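Local coordinates for chain length determinant protein (PDB 4ZM5) that regulates the length of the lipopolysaccharide O-antigen chains that Shigella flexneri makes, at residues Q155-Q159 against A160-K164; A34-V38 against S39-E43; T13-V17 against G18-G22. The protein carries 1 engineered substitution. All blocks are in the same frame, centred on the assembly; numbering follows the deposited sequence.

Interaction 1 of 3, residues Q155-Q159 against A160-K164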
loop_
_atom_site.group_PDB
_atom_site.type_symbol
_atom_site.label_atom_id
_atom_site.label_comp_id
_atom_site.label_asym_id
_atom_site.label_seq_id
_atom_site.Cartn_x
_atom_site.Cartn_y
_atom_site.Cartn_z
ATOM N N GLN B 155 -2.162 -48.293 -13.805
ATOM C CA GLN B 155 -2.667 -49.607 -13.364
ATOM C C GLN B 155 -3.803 -50.064 -14.306
ATOM O O GLN B 155 -3.830 -51.235 -14.689
ATOM C CB GLN B 155 -3.159 -49.565 -11.909
ATOM C CG GLN B 155 -2.084 -49.232 -10.876
ATOM C CD GLN B 155 -2.653 -49.038 -9.473
ATOM O OE1 GLN B 155 -3.640 -48.324 -9.259
ATOM N NE2 GLN B 155 -2.019 -49.642 -8.476
ATOM N N TYR B 156 -4.702 -49.110 -14.732
ATOM C CA TYR B 156 -5.812 -49.401 -15.649
ATOM C C TYR B 156 -5.290 -49.763 -17.053
ATOM O O TYR B 156 -5.825 -50.680 -17.697
ATOM C CB TYR B 156 -6.831 -48.230 -15.766
ATOM C CG TYR B 156 -7.198 -47.471 -14.508
ATOM C CD1 TYR B 156 -7.269 -48.113 -13.272
ATOM C CD2 TYR B 156 -7.589 -46.133 -14.570
ATOM C CE1 TYR B 156 -7.621 -47.420 -12.117
ATOM C CE2 TYR B 156 -7.955 -45.433 -13.423
ATOM C CZ TYR B 156 -7.971 -46.082 -12.199
ATOM O OH TYR B 156 -8.341 -45.394 -11.074
ATOM N N ALA B 157 -4.269 -49.005 -17.539
ATOM C CA ALA B 157 -3.652 -49.209 -18.856
ATOM C C ALA B 157 -2.997 -50.584 -18.937
ATOM O O ALA B 157 -3.104 -51.246 -19.965
ATOM C CB ALA B 157 -2.626 -48.121 -19.134
ATOM N N ASN B 158 -2.361 -51.029 -17.838
ATOM C CA ASN B 158 -1.725 -52.344 -17.771
ATOM C C ASN B 158 -2.760 -53.465 -17.729
ATOM O O ASN B 158 -2.523 -54.498 -18.335
ATOM C CB ASN B 158 -0.800 -52.447 -16.553
ATOM C CG ASN B 158 0.499 -51.688 -16.673
ATOM O OD1 ASN B 158 1.030 -51.437 -17.768
ATOM N ND2 ASN B 158 1.083 -51.375 -15.539
ATOM N N GLN B 159 -3.888 -53.288 -17.001
ATOM C CA GLN B 159 -4.907 -54.345 -16.926
ATOM C C GLN B 159 -5.642 -54.490 -18.262
ATOM O O GLN B 159 -5.937 -55.617 -18.677
ATOM C CB GLN B 159 -5.908 -54.139 -15.781
ATOM C CG GLN B 159 -6.391 -55.485 -15.204
ATOM C CD GLN B 159 -7.618 -55.373 -14.310
ATOM O OE1 GLN B 159 -7.525 -55.012 -13.115
ATOM N NE2 GLN B 159 -8.794 -55.728 -14.864
ATOM N N ALA B 160 -5.912 -53.356 -18.939
ATOM C CA ALA B 160 -6.567 -53.330 -20.244
ATOM C C ALA B 160 -5.582 -53.694 -21.362
ATOM O O ALA B 160 -6.001 -53.842 -22.509
ATOM C CB ALA B 160 -7.171 -51.959 -20.501
ATOM N N GLN B 161 -4.280 -53.849 -21.015
ATOM C CA GLN B 161 -3.151 -54.207 -21.880
ATOM C C GLN B 161 -2.973 -53.206 -23.046
ATOM O O GLN B 161 -2.550 -53.595 -24.143
ATOM C CB GLN B 161 -3.291 -55.642 -22.401
ATOM C CG GLN B 161 -3.304 -56.698 -21.304
ATOM C CD GLN B 161 -2.519 -57.905 -21.719
ATOM O OE1 GLN B 161 -2.922 -58.655 -22.616
ATOM N NE2 GLN B 161 -1.365 -58.107 -21.090
ATOM N N VAL B 162 -3.255 -51.907 -22.785
ATOM C CA VAL B 162 -3.114 -50.834 -23.783
ATOM C C VAL B 162 -1.783 -50.073 -23.538
ATOM O O VAL B 162 -1.626 -49.399 -22.523
ATOM C CB VAL B 162 -4.358 -49.894 -23.886
ATOM C CG1 VAL B 162 -5.535 -50.631 -24.530
ATOM C CG2 VAL B 162 -4.759 -49.303 -22.544
ATOM N N THR B 163 -0.809 -50.247 -24.458
ATOM C CA THR B 163 0.537 -49.671 -24.329
ATOM C C THR B 163 0.712 -48.393 -25.142
ATOM O O THR B 163 1.440 -47.495 -24.724
ATOM C CB THR B 163 1.588 -50.689 -24.759
ATOM O OG1 THR B 163 1.293 -51.098 -26.091
ATOM C CG2 THR B 163 1.661 -51.891 -23.841
ATOM N N LYS B 164 0.091 -48.335 -26.329
ATOM C CA LYS B 164 0.188 -47.179 -27.212
ATOM C C LYS B 164 -1.042 -46.300 -27.010
ATOM O O LYS B 164 -2.050 -46.804 -26.506
ATOM C CB LYS B 164 0.330 -47.646 -28.680
ATOM C CG LYS B 164 1.597 -48.475 -28.936
ATOM C CD LYS B 164 2.711 -47.628 -29.572
ATOM C CE LYS B 164 4.138 -47.965 -29.172
ATOM N NZ LYS B 164 4.486 -49.410 -29.321
#

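Interaction 2 of 3, residues A34-V38 against S39-E43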
loop_
_atom_site.group_PDB
_atom_site.type_symbol
_atom_site.label_atom_id
_atom_site.label_comp_id
_atom_site.label_asym_id
_atom_site.label_seq_id
_atom_site.Cartn_x
_atom_site.Cartn_y
_atom_site.Cartn_z
ATOM N N ALA B 34 -1.537 -1.616 -1.864
ATOM C CA ALA B 34 -1.742 -1.306 -0.445
ATOM C C ALA B 34 -0.914 -0.084 0.007
ATOM O O ALA B 34 -1.076 0.374 1.143
ATOM C CB ALA B 34 -1.391 -2.517 0.405
ATOM N N ALA B 35 -0.033 0.438 -0.882
ATOM C CA ALA B 35 0.830 1.595 -0.625
ATOM C C ALA B 35 0.008 2.864 -0.445
ATOM O O ALA B 35 -1.002 3.041 -1.137
ATOM C CB ALA B 35 1.829 1.779 -1.762
ATOM N N PRO B 36 0.412 3.764 0.475
ATOM C CA PRO B 36 -0.373 4.993 0.668
ATOM C C PRO B 36 -0.292 5.942 -0.530
ATOM O O PRO B 36 0.733 5.980 -1.218
ATOM C CB PRO B 36 0.252 5.620 1.917
ATOM C CG PRO B 36 1.624 5.063 1.984
ATOM C CD PRO B 36 1.561 3.695 1.404
ATOM N N LYS B 37 -1.385 6.696 -0.783
ATOM C CA LYS B 37 -1.455 7.709 -1.836
ATOM C C LYS B 37 -0.348 8.767 -1.589
ATOM O O LYS B 37 0.020 9.010 -0.425
ATOM C CB LYS B 37 -2.858 8.340 -1.849
ATOM C CG LYS B 37 -3.103 9.395 -2.927
ATOM C CD LYS B 37 -3.034 8.893 -4.391
ATOM C CE LYS B 37 -3.092 10.053 -5.366
ATOM N NZ LYS B 37 -2.643 9.666 -6.725
ATOM N N VAL B 38 0.196 9.363 -2.675
ATOM C CA VAL B 38 1.273 10.353 -2.606
ATOM C C VAL B 38 0.931 11.491 -1.605
ATOM O O VAL B 38 1.808 11.875 -0.826
ATOM C CB VAL B 38 1.729 10.907 -3.999
ATOM C CG1 VAL B 38 0.629 11.681 -4.742
ATOM C CG2 VAL B 38 2.989 11.755 -3.868
ATOM N N SER B 39 -0.341 11.962 -1.582
ATOM C CA SER B 39 -0.806 13.036 -0.692
ATOM C C SER B 39 -0.800 12.606 0.787
ATOM O O SER B 39 -0.541 13.429 1.667
ATOM C CB SER B 39 -2.192 13.519 -1.101
ATOM O OG SER B 39 -3.175 12.520 -0.899
ATOM N N ASP B 40 -1.049 11.310 1.046
ATOM C CA ASP B 40 -1.010 10.747 2.392
ATOM C C ASP B 40 0.444 10.655 2.897
ATOM O O ASP B 40 0.678 10.882 4.080
ATOM C CB ASP B 40 -1.701 9.374 2.437
ATOM C CG ASP B 40 -3.198 9.396 2.138
ATOM O OD1 ASP B 40 -3.866 10.394 2.507
ATOM O OD2 ASP B 40 -3.709 8.394 1.575
ATOM N N LEU B 41 1.412 10.348 2.007
ATOM C CA LEU B 41 2.842 10.287 2.358
ATOM C C LEU B 41 3.381 11.679 2.711
ATOM O O LEU B 41 4.146 11.823 3.675
ATOM C CB LEU B 41 3.678 9.682 1.232
ATOM C CG LEU B 41 3.711 8.185 1.196
ATOM C CD1 LEU B 41 4.060 7.708 -0.168
ATOM C CD2 LEU B 41 4.679 7.618 2.231
ATOM N N GLN B 42 2.957 12.694 1.941
ATOM C CA GLN B 42 3.311 14.093 2.160
ATOM C C GLN B 42 2.900 14.550 3.570
ATOM O O GLN B 42 3.701 15.179 4.274
ATOM C CB GLN B 42 2.628 14.974 1.119
ATOM C CG GLN B 42 3.229 14.898 -0.265
ATOM C CD GLN B 42 2.457 15.764 -1.212
ATOM O OE1 GLN B 42 1.367 15.412 -1.644
ATOM N NE2 GLN B 42 2.986 16.937 -1.522
ATOM N N GLU B 43 1.667 14.193 3.990
ATOM C CA GLU B 43 1.115 14.516 5.303
ATOM C C GLU B 43 1.810 13.730 6.411
ATOM O O GLU B 43 1.994 14.240 7.515
ATOM C CB GLU B 43 -0.391 14.246 5.328
ATOM C CG GLU B 43 -1.183 15.431 4.816
ATOM C CD GLU B 43 -2.632 15.164 4.471
ATOM O OE1 GLU B 43 -3.103 15.725 3.453
ATOM O OE2 GLU B 43 -3.315 14.465 5.258
#

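Interaction 3 of 3, residues T13-V17 against G18-G22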
loop_
_atom_site.group_PDB
_atom_site.type_symbol
_atom_site.label_atom_id
_atom_site.label_comp_id
_atom_site.label_asym_id
_atom_site.label_seq_id
_atom_site.Cartn_x
_atom_site.Cartn_y
_atom_site.Cartn_z
ATOM N N THR B 13 6.003 23.648 5.285
ATOM C CA THR B 13 4.817 22.874 4.888
ATOM C C THR B 13 5.277 21.477 4.416
ATOM O O THR B 13 6.469 21.153 4.486
ATOM C CB THR B 13 3.901 23.621 3.887
ATOM O OG1 THR B 13 2.640 22.956 3.853
ATOM C CG2 THR B 13 4.470 23.709 2.482
ATOM N N GLN B 14 4.313 20.661 3.964
ATOM C CA GLN B 14 4.576 19.316 3.477
ATOM C C GLN B 14 5.529 19.369 2.290
ATOM O O GLN B 14 5.534 20.354 1.527
ATOM C CB GLN B 14 3.265 18.598 3.090
ATOM C CG GLN B 14 2.512 19.190 1.905
ATOM C CD GLN B 14 1.118 18.640 1.737
ATOM O OE1 GLN B 14 0.667 17.752 2.460
ATOM N NE2 GLN B 14 0.390 19.181 0.787
ATOM N N PRO B 15 6.358 18.343 2.129
ATOM C CA PRO B 15 7.254 18.338 0.973
ATOM C C PRO B 15 6.459 18.188 -0.336
ATOM O O PRO B 15 5.313 17.721 -0.307
ATOM C CB PRO B 15 8.163 17.141 1.259
ATOM C CG PRO B 15 7.357 16.253 2.132
ATOM C CD PRO B 15 6.497 17.128 2.956
ATOM N N ASP B 16 7.052 18.596 -1.475
ATOM C CA ASP B 16 6.473 18.482 -2.834
ATOM C C ASP B 16 6.538 17.042 -3.319
ATOM O O ASP B 16 7.379 16.284 -2.830
ATOM C CB ASP B 16 7.251 19.359 -3.837
ATOM C CG ASP B 16 6.990 20.840 -3.765
ATOM O OD1 ASP B 16 5.855 21.232 -3.391
ATOM O OD2 ASP B 16 7.900 21.619 -4.137
ATOM N N VAL B 17 5.726 16.691 -4.346
ATOM C CA VAL B 17 5.688 15.361 -4.981
ATOM C C VAL B 17 7.084 15.037 -5.523
ATOM O O VAL B 17 7.532 13.899 -5.396
ATOM C CB VAL B 17 4.578 15.292 -6.078
ATOM C CG1 VAL B 17 4.505 13.930 -6.754
ATOM C CG2 VAL B 17 3.214 15.680 -5.510
ATOM N N GLY B 18 7.775 16.056 -6.034
ATOM C CA GLY B 18 9.124 15.899 -6.560
ATOM C C GLY B 18 10.130 15.516 -5.497
ATOM O O GLY B 18 10.980 14.641 -5.718
ATOM N N GLN B 19 10.021 16.161 -4.336
ATOM C CA GLN B 19 10.887 15.909 -3.181
ATOM C C GLN B 19 10.648 14.512 -2.570
ATOM O O GLN B 19 11.540 13.940 -1.939
ATOM C CB GLN B 19 10.618 16.960 -2.084
ATOM C CG GLN B 19 11.103 18.370 -2.376
ATOM C CD GLN B 19 10.672 19.315 -1.278
ATOM O OE1 GLN B 19 9.518 19.731 -1.199
ATOM N NE2 GLN B 19 11.586 19.662 -0.387
ATOM N N ILE B 20 9.430 13.986 -2.770
ATOM C CA ILE B 20 8.908 12.754 -2.204
ATOM C C ILE B 20 8.926 11.547 -3.161
ATOM O O ILE B 20 8.821 10.414 -2.678
ATOM C CB ILE B 20 7.474 13.106 -1.708
ATOM C CG1 ILE B 20 7.391 13.026 -0.210
ATOM C CG2 ILE B 20 6.308 12.389 -2.407
ATOM C CD1 ILE B 20 8.622 13.704 0.459
ATOM N N ALA B 21 9.083 11.782 -4.485
ATOM C CA ALA B 21 9.068 10.776 -5.553
ATOM C C ALA B 21 9.815 9.455 -5.192
ATOM O O ALA B 21 9.248 8.377 -5.395
ATOM C CB ALA B 21 9.642 11.369 -6.819
ATOM N N GLY B 22 11.021 9.571 -4.616
ATOM C CA GLY B 22 11.868 8.460 -4.181
ATOM C C GLY B 22 11.274 7.617 -3.065
ATOM O O GLY B 22 11.258 6.389 -3.164
#

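Interaction 1 of 3, residues Q155-Q159 against A160-K164
Ala160 takes up the last ordinary helical bond of helix 91-159: its N lies 3.0 Å from Tyr156 O, the N-H pointing at the oxygen at 160°, with the donor tilted by 24° from the carbonyl plane. Its methyl CB sits beside the same oxygen, 3.4 Å from Tyr156 O, while its own carbonyl oxygen accepts a hydrogen bond from Lys164 NZ of the second subunit. At Gln161 the chain leaves helical geometry with a positive phi of 58°. Gln161 N makes a weak bond to Asn158 O (3.3 Å), and Gln161 is the C' residue of a Schellman motif that ends the long helix. Its side chain turns outward, CG touching Asn158 O and Gln159 O at 3.8 and 3.9 Å. Val162 supplies the second, longer-span bond of the motif, from Val162 N to Ala157 O at 2.9 Å, with the donor almost in line with the carbonyl. Branch CG2 of Val162, set between its backbone N and carbonyl carbon, is turned back over the helix end and meets Ala157 CB at 4.2 Å. Phe179 packs on both residues, and Val162 goes on to share a backbone hydrogen bond with Ser183, at the start of helix 183-191.

Interaction 2 of 3, residues A34-V38 against S39-E43
Pro36 and Leu41 bracket the start of helix 38-53 as a hydrophobic staple, the residue before the N-cap packing on the fourth residue beyond that cap; Lys37 between them is the N-cap. In this apolar contact the proline ring and the leucine branch meet at a slant, Pro36 CG lying 3.8 Å from Leu41 CG and 4.0 Å from Leu41 CD2. With CG anti to its carbonyl carbon (chi1 -83°), Leu41 swings its branch back toward the proline, and Tyr23 and Asn24 of helix 17-31 touch it too. The backbone bonds converge on Lys37 O, which is gripped by Leu41 N at 3.1 Å and more weakly, at a bent 125°, by Asp40 N. One step on, Gln42 N bonds to Val38 O at 3.1 Å, and Gln42 CG packs against that same oxygen. Lys37, bent at chi2, leads its end away from the helix to a cation-pi contact with Tyr31 of the third subunit. Two polar atoms lie against its aliphatic carbons: Ser39 OG sits near Lys37 CG, and the Asp40 carboxylate, its charge probably favoured by the helix N-terminus, folds back toward the N-cap residue, bringing OD2 to 3.5 Å from Lys37 CB.

Interaction 3 of 3, residues T13-V17 against G18-G22
The side-chain amide of Gln19 reaches back over the start of helix 17-31, and one of its faces looks onto Pro15 and the backbone of Asp16. Pro15 CB lies over that face, 4.2 Å from Gln19 CD. On the same side, Asp16 N donates to Gln19 OE1 across 2.7 Å in an almost straight bond, 178° at the hydrogen, although the donor stands 29° off the carbonyl plane. The amide's other end, NE2, gives a weak hydrogen bond to Tyr227 O. With Asp16 as N-cap, this is one half of a capping box: the side chain three residues on takes the N-H of the cap residue, but the aspartate returns no capping bond. Its carboxylate, turned 65° from the amide plane, faces the third subunit instead, forming salt bridges from OD1 to Arg48 and from OD2 to Lys115 of that chain. Held at both oxygens, the carboxylate is probably fixed in rotation and its charge stabilised.

Pro15 and Ile20 add a hydrophobic staple across the same turn. Ile20, its chi1 lying between the staggered positions, sends CD1 to the proline ring, 3.3 Å from Pro15 CG and 3.6 Å from Pro15 CB, a tight fit. The first turn itself is irregular. Ile20 N shares its hydrogen weakly between Asp16 O and Val17 O, and Ala21 N makes a weak, strongly bent hydrogen bond to Val17 O at 2.8 Å. Val17 packs on Asp116 of the third subunit, next to the two salt bridges of Asp16. Ile20 CB lies 3.4 Å from Asp16 O, while Ile20 CG2 rests 3.6 Å from Val17 O.

Interactions 2 and 3 are neighbouring helix starts, each with a proline-led hydrophobic staple, and their centres lie about 11 Å apart. They touch directly: Gln42 NE2 reaches Pro15 O at 2.7 Å, a probable hydrogen bond tying helix 38-53 to the segment that leads into helix 17-31, and Val38 CG2 meets Ile20 CG2 at 3.7 Å. Both also face the third subunit. Interaction 1 is a helix end rather than a start, at the far tip of the elongated chain. Its centre is about 63 Å from that of interaction 2 and about 70 Å from that of interaction 3, with the chain's centre between interactions 1 and 3.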